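Local coordinates for putative sensory box/GGDEF family protein (Vibrio parahaemolyticus, PDB 3LID), which probably makes cyclic di-GMP from GTP through its GGDEF domain, the present chain being its extracellular PDC-fold sensor domain, a member of the Cache group, at residues A[20-25]-A[182-187]; A[72-77]-A[102-107]; A[136-141]-A[147-152]; A[192-195]-A[199-202]. All coordinates share one frame; numbering follows the deposited sequence.

Contact 1 of 4, residues A[20-25]-A[182-187]; sequences LHQLAY and NYSPVR
His-21 meets Arg-187 through its CB, which lies over one face of the guanidinium, 3.3 Å from NH2. The imidazole and guanidinium planes are 24° apart, and the two side chains pass each other at a slant. One residue on, Gln-22 sends CG anti to its backbone N (chi1 180°) and then bends at chi2, which carries the amide off the helix to Ser-184. Its OE1 lies 3.0 Å from Ser-184 OG, at most a weak hydrogen bond, since the one hydroxyl proton has another acceptor within reach, while NE2 is bonded to Thr-26 within the same helix. This is the long N-terminal helix 9-45 of the PDC sensor fold, packed on the sheet that holds strands 189-195 and 260-268, where Gln-22 also touches Phe-189 and Ile-191 of the first strand and Ile-265 of the second. Ser-184 OG has a second role as the acceptor of an ST motif, taking the backbone N of Arg-187 at 3.2 Å in a nearly straight bond of 167°. That turn directs the extended Arg-187 chain back toward the helix, with CD passing Gln-22 OE1 at 3.4 Å.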
loop_
_atom_site.group_PDB
_atom_site.type_symbol
_atom_site.label_atom_id
_atom_site.label_comp_id
_atom_site.label_asym_id
_atom_site.label_seq_id
_atom_site.Cartn_x
_atom_site.Cartn_y
_atom_site.Cartn_z
ATOM N N LEU A 20 -0.483 16.462 -14.383
ATOM C CA LEU A 20 -1.684 16.613 -13.563
ATOM C C LEU A 20 -2.783 15.634 -14.016
ATOM O O LEU A 20 -3.570 15.109 -13.163
ATOM C CB LEU A 20 -2.149 18.076 -13.470
ATOM C CG LEU A 20 -1.217 18.941 -12.596
ATOM C CD1 LEU A 20 -1.663 20.428 -12.837
ATOM C CD2 LEU A 20 -1.479 18.624 -11.141
ATOM N N HIS A 21 -2.930 15.463 -15.334
ATOM C CA HIS A 21 -3.930 14.462 -15.778
ATOM C C HIS A 21 -3.540 13.090 -15.250
ATOM O O HIS A 21 -4.406 12.302 -14.857
ATOM C CB HIS A 21 -4.041 14.404 -17.314
ATOM C CG HIS A 21 -4.635 15.654 -17.885
ATOM N ND1 HIS A 21 -5.832 16.156 -17.428
ATOM C CD2 HIS A 21 -4.201 16.511 -18.843
ATOM C CE1 HIS A 21 -6.109 17.277 -18.074
ATOM N NE2 HIS A 21 -5.137 17.511 -18.941
ATOM N N GLN A 22 -2.253 12.785 -15.313
ATOM C CA GLN A 22 -1.788 11.430 -14.936
ATOM C C GLN A 22 -2.124 11.272 -13.420
ATOM O O GLN A 22 -2.570 10.173 -12.968
ATOM C CB GLN A 22 -0.278 11.303 -15.074
ATOM C CG GLN A 22 0.256 9.881 -14.679
ATOM C CD GLN A 22 -0.392 8.795 -15.487
ATOM O OE1 GLN A 22 -0.361 8.812 -16.744
ATOM N NE2 GLN A 22 -1.087 7.860 -14.808
ATOM N N LEU A 23 -1.793 12.286 -12.624
ATOM C CA LEU A 23 -2.047 12.182 -11.158
ATOM C C LEU A 23 -3.548 11.965 -10.878
ATOM O O LEU A 23 -3.910 11.235 -9.981
ATOM C CB LEU A 23 -1.536 13.431 -10.412
ATOM C CG LEU A 23 -0.012 13.523 -10.439
ATOM C CD1 LEU A 23 0.345 14.878 -9.766
ATOM C CD2 LEU A 23 0.624 12.401 -9.597
ATOM N N ALA A 24 -4.442 12.629 -11.634
ATOM C CA ALA A 24 -5.839 12.378 -11.440
ATOM C C ALA A 24 -6.216 10.938 -11.808
ATOM O O ALA A 24 -7.056 10.340 -11.111
ATOM C CB ALA A 24 -6.697 13.435 -12.303
ATOM N N TYR A 25 -5.673 10.442 -12.922
ATOM C CA TYR A 25 -5.898 9.077 -13.372
ATOM C C TYR A 25 -5.490 8.055 -12.255
ATOM O O TYR A 25 -6.268 7.127 -11.903
ATOM C CB TYR A 25 -5.041 8.842 -14.569
ATOM C CG TYR A 25 -5.196 7.492 -15.222
ATOM C CD1 TYR A 25 -5.956 7.364 -16.388
ATOM C CD2 TYR A 25 -4.543 6.367 -14.745
ATOM C CE1 TYR A 25 -6.078 6.105 -17.033
ATOM C CE2 TYR A 25 -4.650 5.147 -15.370
ATOM C CZ TYR A 25 -5.419 5.021 -16.499
ATOM O OH TYR A 25 -5.506 3.786 -17.122
ATOM N N ASN A 182 1.966 2.603 -10.575
ATOM C CA ASN A 182 2.729 3.882 -10.509
ATOM C C ASN A 182 3.561 4.182 -11.767
ATOM O O ASN A 182 4.307 5.178 -11.763
ATOM C CB ASN A 182 3.658 3.953 -9.330
ATOM C CG ASN A 182 2.929 3.989 -8.029
ATOM O OD1 ASN A 182 1.688 4.073 -8.001
ATOM N ND2 ASN A 182 3.689 3.797 -6.917
ATOM N N TYR A 183 3.419 3.382 -12.805
ATOM C CA TYR A 183 4.052 3.793 -14.100
ATOM C C TYR A 183 3.010 3.780 -15.172
ATOM O O TYR A 183 2.212 2.832 -15.269
ATOM C CB TYR A 183 5.171 2.818 -14.436
ATOM C CG TYR A 183 5.768 3.190 -15.761
ATOM C CD1 TYR A 183 6.448 4.401 -15.898
ATOM C CD2 TYR A 183 5.606 2.363 -16.855
ATOM C CE1 TYR A 183 6.981 4.794 -17.187
ATOM C CE2 TYR A 183 6.147 2.728 -18.134
ATOM C CZ TYR A 183 6.811 3.947 -18.252
ATOM O OH TYR A 183 7.299 4.349 -19.499
ATOM N N SER A 184 2.998 4.834 -15.996
ATOM C CA SER A 184 2.054 4.929 -17.103
ATOM C C SER A 184 2.838 4.830 -18.404
ATOM O O SER A 184 3.633 5.698 -18.706
ATOM C CB SER A 184 1.376 6.290 -17.114
ATOM O OG SER A 184 0.654 6.465 -18.335
ATOM N N PRO A 185 2.600 3.774 -19.168
ATOM C CA PRO A 185 3.410 3.632 -20.355
ATOM C C PRO A 185 2.971 4.684 -21.387
ATOM O O PRO A 185 3.808 5.190 -22.131
ATOM C CB PRO A 185 3.118 2.195 -20.827
ATOM C CG PRO A 185 1.659 1.875 -20.304
ATOM C CD PRO A 185 1.595 2.692 -18.968
ATOM N N VAL A 186 1.700 5.053 -21.403
ATOM C CA VAL A 186 1.260 5.962 -22.429
ATOM C C VAL A 186 1.836 7.360 -22.220
ATOM O O VAL A 186 2.393 7.943 -23.169
ATOM C CB VAL A 186 -0.240 5.979 -22.623
ATOM C CG1 VAL A 186 -0.543 6.825 -23.823
ATOM C CG2 VAL A 186 -0.754 4.526 -22.900
ATOM N N ARG A 187 1.766 7.892 -20.992
ATOM C CA ARG A 187 2.371 9.210 -20.731
ATOM C C ARG A 187 3.837 9.164 -20.296
ATOM O O ARG A 187 4.443 10.205 -20.187
ATOM C CB ARG A 187 1.558 10.034 -19.730
ATOM C CG ARG A 187 0.140 10.301 -20.151
ATOM C CD ARG A 187 -0.508 11.282 -19.141
ATOM N NE ARG A 187 -1.942 11.584 -19.302
ATOM C CZ ARG A 187 -2.374 12.550 -20.103
ATOM N NH1 ARG A 187 -1.500 13.240 -20.855
ATOM N NH2 ARG A 187 -3.645 12.824 -20.207
#

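Contact 2 of 4, residues A[72-77]-A[102-107]; sequences VARNQK and SIAGPS
This is a small helix-on-strand packing contact at one margin of an antiparallel sheet of the PDC fold: the last turn of helix 59-76 meets an edge strand, 103-106, with Ala-73 and Arg-74 facing Ala-104. The methyl groups of Ala-73 and Ala-104 touch, CB to CB at 4.1 Å, and both also pack on Tyr-97 of the adjoining strand 91-98, so the aromatic side chain joins helix and sheet edge. Beside them the aliphatic part of Arg-74 crosses over the start of the strand, its CG 3.8 Å from Ala-104 CB and 3.5 Å from Ser-102 O. The arginine chain bends at chi3 (-68°), which swings the guanidinium past the Ala-104 methyl to the strand backbone. There Ala-104 O lies near the guanidinium plane, at its edge, 3.6 Å from NH1. The helix ends three residues further on, where Lys-77 leaves helical geometry with positive phi. Strand 103-106 is held to its sheet neighbour by backbone bonds of Gly-105 with Lys-96, and Ser-70, one turn before Ala-73 and Arg-74, also touches Ala-104. Water 1 accepts from both segments, from Arg-74 NH1 at 2.9 Å and from Ala-104 N at 3.0 Å.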
loop_
_atom_site.group_PDB
_atom_site.type_symbol
_atom_site.label_atom_id
_atom_site.label_comp_id
_atom_site.label_asym_id
_atom_site.label_seq_id
_atom_site.Cartn_x
_atom_site.Cartn_y
_atom_site.Cartn_z
ATOM N N VAL A 72 -8.497 -16.763 -2.566
ATOM C CA VAL A 72 -8.789 -15.313 -2.585
ATOM C C VAL A 72 -7.439 -14.563 -2.854
ATOM O O VAL A 72 -7.437 -13.555 -3.611
ATOM C CB VAL A 72 -9.423 -14.822 -1.236
ATOM C CG1 VAL A 72 -9.447 -13.291 -1.197
ATOM C CG2 VAL A 72 -10.827 -15.398 -1.128
ATOM N N ALA A 73 -6.349 -14.991 -2.199
ATOM C CA ALA A 73 -5.089 -14.281 -2.408
ATOM C C ALA A 73 -4.649 -14.384 -3.883
ATOM O O ALA A 73 -4.103 -13.418 -4.411
ATOM C CB ALA A 73 -3.947 -14.885 -1.504
ATOM N N ARG A 74 -4.751 -15.574 -4.468
ATOM C CA ARG A 74 -4.377 -15.730 -5.897
ATOM C C ARG A 74 -5.272 -14.870 -6.819
ATOM O O ARG A 74 -4.795 -14.342 -7.866
ATOM C CB ARG A 74 -4.426 -17.209 -6.344
ATOM C CG ARG A 74 -3.315 -18.079 -5.628
ATOM C CD ARG A 74 -3.241 -19.485 -6.288
ATOM N NE ARG A 74 -4.467 -20.220 -5.984
ATOM C CZ ARG A 74 -4.592 -21.056 -4.951
ATOM N NH1 ARG A 74 -3.545 -21.334 -4.166
ATOM N NH2 ARG A 74 -5.750 -21.664 -4.760
ATOM N N ASN A 75 -6.556 -14.753 -6.475
ATOM C CA ASN A 75 -7.514 -13.978 -7.267
ATOM C C ASN A 75 -7.311 -12.461 -7.120
ATOM O O ASN A 75 -7.303 -11.724 -8.151
ATOM C CB ASN A 75 -8.918 -14.322 -6.809
ATOM C CG ASN A 75 -10.000 -13.500 -7.525
ATOM O OD1 ASN A 75 -10.332 -12.397 -7.150
ATOM N ND2 ASN A 75 -10.601 -14.108 -8.503
ATOM N N GLN A 76 -7.013 -12.000 -5.900
ATOM C CA GLN A 76 -6.925 -10.557 -5.641
ATOM C C GLN A 76 -5.510 -9.959 -5.833
ATOM O O GLN A 76 -5.418 -8.762 -6.099
ATOM C CB GLN A 76 -7.441 -10.245 -4.218
ATOM C CG GLN A 76 -8.938 -10.446 -4.117
ATOM C CD GLN A 76 -9.682 -9.409 -4.967
ATOM O OE1 GLN A 76 -10.326 -9.746 -5.988
ATOM N NE2 GLN A 76 -9.525 -8.199 -4.631
ATOM N N LYS A 77 -4.474 -10.755 -5.556
ATOM C CA LYS A 77 -3.022 -10.484 -5.762
ATOM C C LYS A 77 -2.424 -9.417 -4.801
ATOM O O LYS A 77 -1.209 -9.458 -4.562
ATOM C CB LYS A 77 -2.680 -10.094 -7.215
ATOM C CG LYS A 77 -3.210 -11.181 -8.146
ATOM C CD LYS A 77 -2.900 -10.742 -9.592
ATOM C CE LYS A 77 -3.696 -11.565 -10.547
ATOM N NZ LYS A 77 -3.055 -12.847 -10.689
ATOM N N SER A 102 2.932 -16.151 -8.034
ATOM C CA SER A 102 1.475 -16.411 -7.832
ATOM C C SER A 102 1.142 -17.568 -6.878
ATOM O O SER A 102 0.006 -18.119 -6.878
ATOM C CB SER A 102 0.751 -16.585 -9.184
ATOM O OG SER A 102 1.117 -15.593 -10.229
ATOM N N ILE A 103 2.096 -17.945 -6.024
ATOM C CA ILE A 103 1.886 -19.046 -5.090
ATOM C C ILE A 103 1.296 -18.514 -3.784
ATOM O O ILE A 103 1.848 -17.530 -3.252
ATOM C CB ILE A 103 3.202 -19.760 -4.768
ATOM C CG1 ILE A 103 3.616 -20.531 -6.030
ATOM C CG2 ILE A 103 3.008 -20.741 -3.656
ATOM C CD1 ILE A 103 5.059 -20.865 -6.066
ATOM N N ALA A 104 0.188 -19.115 -3.333
ATOM C CA ALA A 104 -0.409 -18.844 -2.012
ATOM C C ALA A 104 -0.474 -20.134 -1.247
ATOM O O ALA A 104 -0.811 -21.197 -1.818
ATOM C CB ALA A 104 -1.867 -18.321 -2.170
ATOM N N GLY A 105 -0.314 -20.091 0.078
ATOM C CA GLY A 105 -0.620 -21.289 0.841
ATOM C C GLY A 105 -0.351 -20.990 2.311
ATOM O O GLY A 105 0.226 -19.918 2.673
ATOM N N PRO A 106 -0.716 -21.925 3.174
ATOM C CA PRO A 106 -0.627 -21.642 4.618
ATOM C C PRO A 106 0.770 -21.832 5.152
ATOM O O PRO A 106 1.556 -22.650 4.582
ATOM C CB PRO A 106 -1.565 -22.744 5.230
ATOM C CG PRO A 106 -1.488 -23.885 4.232
ATOM C CD PRO A 106 -1.517 -23.121 2.873
ATOM N N SER A 107 1.101 -21.170 6.267
ATOM C CA SER A 107 2.373 -21.409 6.964
ATOM C C SER A 107 2.116 -21.940 8.347
ATOM O O SER A 107 1.102 -21.508 9.016
ATOM C CB SER A 107 3.094 -20.044 7.116
ATOM O OG SER A 107 4.323 -20.114 7.822
HETATM O O HOH W 1 -0.778 -21.394 -5.076
#

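Contact 3 of 4, residues A[136-141]-A[147-152]; sequences ELERDK and PLSPSL. With PO4 (phosphate ion), chain C.
Glu-138 reaches across to Ser-149 and Ser-151 with its carboxylate divided between them: OE1 takes Ser-149 OG at 2.9 Å and OE2 takes Ser-151 OG at 2.9 Å, both weak bonds. CG stands anti to the carbonyl carbon (chi1 -70°) and the chain runs on extended, which brings the carboxylate alongside the two serines. Each oxygen has a further partner, Lys-80 in a salt bridge with OE1 and Asn-171 in a hydrogen bond with OE2. This network holds the group at both ends and would probably stabilise its negative charge. Leu-137 turns to the other face of the strand pair, where its CD2 meets Pro-150 CB and Leu-148 CB, each at 4.1 Å. Between these two faces the backbones pair antiparallel. Glu-136 and Ser-151 form a hydrogen-bonded pair, while Leu-137 and Pro-150 form a non-hydrogen-bonded one. Beyond it Glu-138 N donates to Ser-149 O at 2.9 Å, and water 2 then bridges Glu-138 O and Ser-149 N, prolonging the connection where direct pairing stops. Arg-139 N donates to phosphate O4 at 2.9 Å; Arg-153, Tyr-118, Lys-113, Arg-83, Asn-171 and Arg-116, the last also salt-bridged to Glu-136 on the Ser-151 face, complete this anion site, although the phosphate probably came from the crystallisation liquor. The contact joins strand 131-140 to the start of strand 150-160, which strand 163-173 flanks on its other side through Leu-152 and Val-172, while strand 143-144 touches Leu-137 and Tyr-210 of a loop packs on Pro-150.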
loop_
_atom_site.group_PDB
_atom_site.type_symbol
_atom_site.label_atom_id
_atom_site.label_comp_id
_atom_site.label_asym_id
_atom_site.label_seq_id
_atom_site.Cartn_x
_atom_site.Cartn_y
_atom_site.Cartn_z
ATOM N N GLU A 136 3.322 0.387 7.136
ATOM C CA GLU A 136 4.429 0.060 8.063
ATOM C C GLU A 136 5.062 -1.215 7.569
ATOM O O GLU A 136 4.365 -2.144 7.063
ATOM C CB GLU A 136 3.823 -0.189 9.447
ATOM C CG GLU A 136 4.802 -0.668 10.465
ATOM C CD GLU A 136 4.062 -0.782 11.807
ATOM O OE1 GLU A 136 3.818 0.249 12.447
ATOM O OE2 GLU A 136 3.708 -1.892 12.232
ATOM N N LEU A 137 6.383 -1.262 7.687
ATOM C CA LEU A 137 7.117 -2.445 7.142
ATOM C C LEU A 137 6.756 -3.687 7.971
ATOM O O LEU A 137 6.548 -3.620 9.183
ATOM C CB LEU A 137 8.626 -2.196 7.310
ATOM C CG LEU A 137 9.094 -0.997 6.477
ATOM C CD1 LEU A 137 10.549 -0.586 6.717
ATOM C CD2 LEU A 137 8.944 -1.349 5.008
ATOM N N GLU A 138 6.714 -4.816 7.296
ATOM C CA GLU A 138 6.526 -6.119 8.000
ATOM C C GLU A 138 7.715 -6.525 8.882
ATOM O O GLU A 138 8.877 -6.212 8.550
ATOM C CB GLU A 138 6.310 -7.180 6.988
ATOM C CG GLU A 138 4.919 -6.973 6.319
ATOM C CD GLU A 138 4.520 -8.082 5.324
ATOM O OE1 GLU A 138 5.394 -8.806 4.863
ATOM O OE2 GLU A 138 3.288 -8.275 4.967
ATOM N N ARG A 139 7.395 -7.214 9.970
ATOM C CA ARG A 139 8.456 -7.743 10.844
ATOM C C ARG A 139 8.149 -9.208 11.218
ATOM O O ARG A 139 6.987 -9.649 11.187
ATOM C CB ARG A 139 8.501 -6.933 12.156
ATOM C CG ARG A 139 9.029 -5.467 11.913
ATOM C CD ARG A 139 9.096 -4.586 13.202
ATOM N NE ARG A 139 9.672 -3.284 12.797
ATOM C CZ ARG A 139 10.918 -2.853 12.927
ATOM N NH1 ARG A 139 11.892 -3.586 13.505
ATOM N NH2 ARG A 139 11.200 -1.598 12.474
ATOM N N ASP A 140 9.231 -9.913 11.619
ATOM C CA ASP A 140 9.166 -11.315 12.162
ATOM C C ASP A 140 9.908 -11.228 13.487
ATOM O O ASP A 140 11.101 -10.903 13.498
ATOM C CB ASP A 140 10.012 -12.276 11.299
ATOM C CG ASP A 140 9.549 -12.427 9.894
ATOM O OD1 ASP A 140 8.315 -12.434 9.622
ATOM O OD2 ASP A 140 10.447 -12.674 9.027
ATOM N N LYS A 141 9.217 -11.562 14.591
ATOM C CA LYS A 141 9.804 -11.490 15.959
ATOM C C LYS A 141 10.488 -10.155 16.174
ATOM O O LYS A 141 11.647 -10.065 16.660
ATOM C CB LYS A 141 10.765 -12.678 16.125
ATOM C CG LYS A 141 9.938 -13.970 16.201
ATOM C CD LYS A 141 10.843 -15.191 16.193
ATOM C CE LYS A 141 10.437 -16.066 17.322
ATOM N NZ LYS A 141 10.905 -15.225 18.453
ATOM N N PRO A 147 13.378 -8.873 1.625
ATOM C CA PRO A 147 13.394 -7.434 1.254
ATOM C C PRO A 147 12.255 -6.710 1.951
ATOM O O PRO A 147 11.158 -7.275 2.199
ATOM C CB PRO A 147 13.103 -7.406 -0.269
ATOM C CG PRO A 147 13.041 -8.884 -0.763
ATOM C CD PRO A 147 13.101 -9.804 0.489
ATOM N N LEU A 148 12.482 -5.415 2.150
ATOM C CA LEU A 148 11.565 -4.610 2.938
ATOM C C LEU A 148 10.212 -4.623 2.318
ATOM O O LEU A 148 10.065 -4.525 1.094
ATOM C CB LEU A 148 12.060 -3.177 3.053
ATOM C CG LEU A 148 13.406 -3.125 3.765
ATOM C CD1 LEU A 148 13.866 -1.617 3.852
ATOM C CD2 LEU A 148 13.306 -3.601 5.194
ATOM N N SER A 149 9.226 -4.690 3.186
ATOM C CA SER A 149 7.840 -4.971 2.793
ATOM C C SER A 149 6.804 -4.040 3.423
ATOM O O SER A 149 6.247 -4.342 4.511
ATOM C CB SER A 149 7.570 -6.456 3.138
ATOM O OG SER A 149 6.207 -6.808 2.938
ATOM N N PRO A 150 6.535 -2.862 2.785
ATOM C CA PRO A 150 5.578 -1.916 3.340
ATOM C C PRO A 150 4.125 -2.452 3.163
ATOM O O PRO A 150 3.741 -2.865 2.021
ATOM C CB PRO A 150 5.797 -0.586 2.519
ATOM C CG PRO A 150 6.345 -1.119 1.172
ATOM C CD PRO A 150 7.133 -2.444 1.507
ATOM N N SER A 151 3.402 -2.542 4.273
ATOM C CA SER A 151 2.041 -3.144 4.267
ATOM C C SER A 151 1.083 -2.202 4.913
ATOM O O SER A 151 1.418 -1.527 5.889
ATOM C CB SER A 151 1.927 -4.440 5.150
ATOM O OG SER A 151 2.483 -5.561 4.575
ATOM N N LEU A 152 -0.138 -2.172 4.343
ATOM C CA LEU A 152 -1.251 -1.445 4.919
ATOM C C LEU A 152 -2.196 -2.529 5.479
ATOM O O LEU A 152 -2.728 -3.360 4.746
ATOM C CB LEU A 152 -1.896 -0.612 3.798
ATOM C CG LEU A 152 -2.821 0.501 4.348
ATOM C CD1 LEU A 152 -3.134 1.589 3.182
ATOM C CD2 LEU A 152 -4.065 -0.084 4.934
HETATM P P PO4 C . 3.427 -8.191 10.151
HETATM O O1 PO4 C . 3.946 -9.279 9.192
HETATM O O2 PO4 C . 3.148 -8.965 11.446
HETATM O O3 PO4 C . 2.147 -7.570 9.669
HETATM O O4 PO4 C . 4.500 -7.134 10.390
HETATM O O HOH W 2 9.745 -5.223 5.902
#

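Contact 4 of 4, residues A[192-195]-A[199-202]; sequences ELVK and FYIA. With EDO (1,2-ethanediol), chain H.
Leu-193 and the pair Ile-201 and Ala-202 carry the backbone bonding. Leu-193 O accepts Ile-201 N at 2.9 Å and, in a weaker bond, Ala-202 N at 3.4 Å, while Leu-193 N donates to Ala-202 O. Lys-195 N donates to Phe-199 O at 2.8 Å. Among the apolar contacts, Val-194 CG2 sits over one face of the Tyr-200 ring, 3.8 Å from the centroid, in a CH-pi contact shifted toward the rim. On the opposite face of the strand pair Leu-193 CG packs on Ala-202 CB at 3.8 Å. Lys-195 crosses Ile-201 at about a right angle, with CD resting 3.6 Å from Ile-201 CG2. Polar side chains take up the two ends. The Glu-192 carboxylate lies obliquely to the Tyr-200 ring, their planes 50° apart, and water 3, in the plane of the ring at its edge, donates to Glu-192 OE1 and accepts from Tyr-200 OH. Arg-208 ties the same pair together, forming a salt bridge with Glu-192 and a cation-pi contact with Tyr-200, while Ser-203 also bonds to the glutamate. Lys-195 bends at chi3 (-71°), placing NZ in hydrogen bonds to both oxygens of a 1,2-ethanediol, probably from the crystallisation liquor, with O2 at 2.8 Å, and in a salt bridge with Asp-212. Ile-201 and Ala-202 both face Leu-193, a classic beta bulge in the hairpin of strands 189-195 and 200-202, within the PDC-fold sheet that also contains strand 260-268.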
loop_
_atom_site.group_PDB
_atom_site.type_symbol
_atom_site.label_atom_id
_atom_site.label_comp_id
_atom_site.label_asym_id
_atom_site.label_seq_id
_atom_site.Cartn_x
_atom_site.Cartn_y
_atom_site.Cartn_z
ATOM N N GLU A 192 5.717 8.746 -7.722
ATOM C CA GLU A 192 6.328 8.371 -6.453
ATOM C C GLU A 192 5.255 8.556 -5.390
ATOM O O GLU A 192 4.354 9.415 -5.532
ATOM C CB GLU A 192 7.546 9.286 -6.134
ATOM C CG GLU A 192 8.715 8.942 -7.048
ATOM C CD GLU A 192 9.871 9.925 -6.925
ATOM O OE1 GLU A 192 9.654 11.105 -7.241
ATOM O OE2 GLU A 192 10.973 9.523 -6.513
ATOM N N LEU A 193 5.340 7.786 -4.293
ATOM C CA LEU A 193 4.426 8.027 -3.196
ATOM C C LEU A 193 5.219 8.533 -2.018
ATOM O O LEU A 193 6.199 7.903 -1.588
ATOM C CB LEU A 193 3.771 6.664 -2.707
ATOM C CG LEU A 193 2.997 5.956 -3.831
ATOM C CD1 LEU A 193 2.464 4.557 -3.243
ATOM C CD2 LEU A 193 1.814 6.829 -4.227
ATOM N N VAL A 194 4.781 9.639 -1.479
ATOM C CA VAL A 194 5.374 10.328 -0.340
ATOM C C VAL A 194 4.401 10.404 0.731
ATOM O O VAL A 194 3.271 10.911 0.569
ATOM C CB VAL A 194 5.846 11.788 -0.785
ATOM C CG1 VAL A 194 6.416 12.506 0.424
ATOM C CG2 VAL A 194 6.928 11.620 -1.831
ATOM N N LYS A 195 4.789 9.956 1.944
ATOM C CA LYS A 195 3.852 9.965 3.034
ATOM C C LYS A 195 3.658 11.330 3.653
ATOM O O LYS A 195 4.398 12.278 3.356
ATOM C CB LYS A 195 4.413 9.070 4.179
ATOM C CG LYS A 195 4.403 7.596 3.657
ATOM C CD LYS A 195 4.638 6.697 4.936
ATOM C CE LYS A 195 6.107 6.900 5.383
ATOM N NZ LYS A 195 6.370 5.952 6.659
ATOM N N PHE A 199 8.555 11.159 3.905
ATOM C CA PHE A 199 9.432 10.150 3.409
ATOM C C PHE A 199 8.778 9.341 2.292
ATOM O O PHE A 199 7.538 9.261 2.230
ATOM C CB PHE A 199 9.814 9.195 4.582
ATOM C CG PHE A 199 10.753 9.858 5.581
ATOM C CD1 PHE A 199 12.085 10.024 5.226
ATOM C CD2 PHE A 199 10.282 10.245 6.794
ATOM C CE1 PHE A 199 12.962 10.650 6.176
ATOM C CE2 PHE A 199 11.173 10.892 7.760
ATOM C CZ PHE A 199 12.489 11.037 7.352
ATOM N N TYR A 200 9.598 8.735 1.473
ATOM C CA TYR A 200 9.141 8.023 0.274
ATOM C C TYR A 200 8.830 6.569 0.554
ATOM O O TYR A 200 9.648 5.876 1.224
ATOM C CB TYR A 200 10.218 8.038 -0.764
ATOM C CG TYR A 200 10.377 9.410 -1.442
ATOM C CD1 TYR A 200 9.953 9.599 -2.737
ATOM C CD2 TYR A 200 11.068 10.458 -0.782
ATOM C CE1 TYR A 200 10.106 10.855 -3.406
ATOM C CE2 TYR A 200 11.209 11.719 -1.438
ATOM C CZ TYR A 200 10.763 11.866 -2.729
ATOM O OH TYR A 200 10.973 13.102 -3.369
ATOM N N ILE A 201 7.688 6.092 0.039
ATOM C CA ILE A 201 7.413 4.633 0.142
ATOM C C ILE A 201 7.304 4.003 -1.228
ATOM O O ILE A 201 7.104 2.769 -1.347
ATOM C CB ILE A 201 6.167 4.344 0.965
ATOM C CG1 ILE A 201 4.934 5.076 0.415
ATOM C CG2 ILE A 201 6.379 4.706 2.433
ATOM C CD1 ILE A 201 3.664 4.561 1.098
ATOM N N ALA A 202 7.408 4.784 -2.309
ATOM C CA ALA A 202 7.537 4.178 -3.604
ATOM C C ALA A 202 8.227 5.143 -4.531
ATOM O O ALA A 202 7.928 6.347 -4.514
ATOM C CB ALA A 202 6.119 3.818 -4.177
HETATM C C1 EDO H . 8.352 3.001 6.129
HETATM O O1 EDO H . 8.565 4.299 5.446
HETATM C C2 EDO H . 7.050 2.414 5.619
HETATM O O2 EDO H . 5.959 3.200 6.120
HETATM O O HOH W 3 10.523 13.202 -5.942
#

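From the N terminus, helix 9-45 opens contact 1, whose partner at 182-187 comes 157 residues later and closes the widest loop. Contacts 2 and 3 both fall within that loop, one after the other: 72-77 returns to 102-107, then 136-141 to 147-152. They serve the same sheet, contact 2 at an edge strand and contact 3 further across, with centres about 18 Å apart. Contact 4 follows contact 1 as a short hairpin, and the two touch where Asn-182 packs on Leu-193 and Ala-202. No contacts cross. Contact 1 joins the long helix to the second sheet, and contact 4 lies within that sheet, whereas contacts 2 and 3 belong to the first.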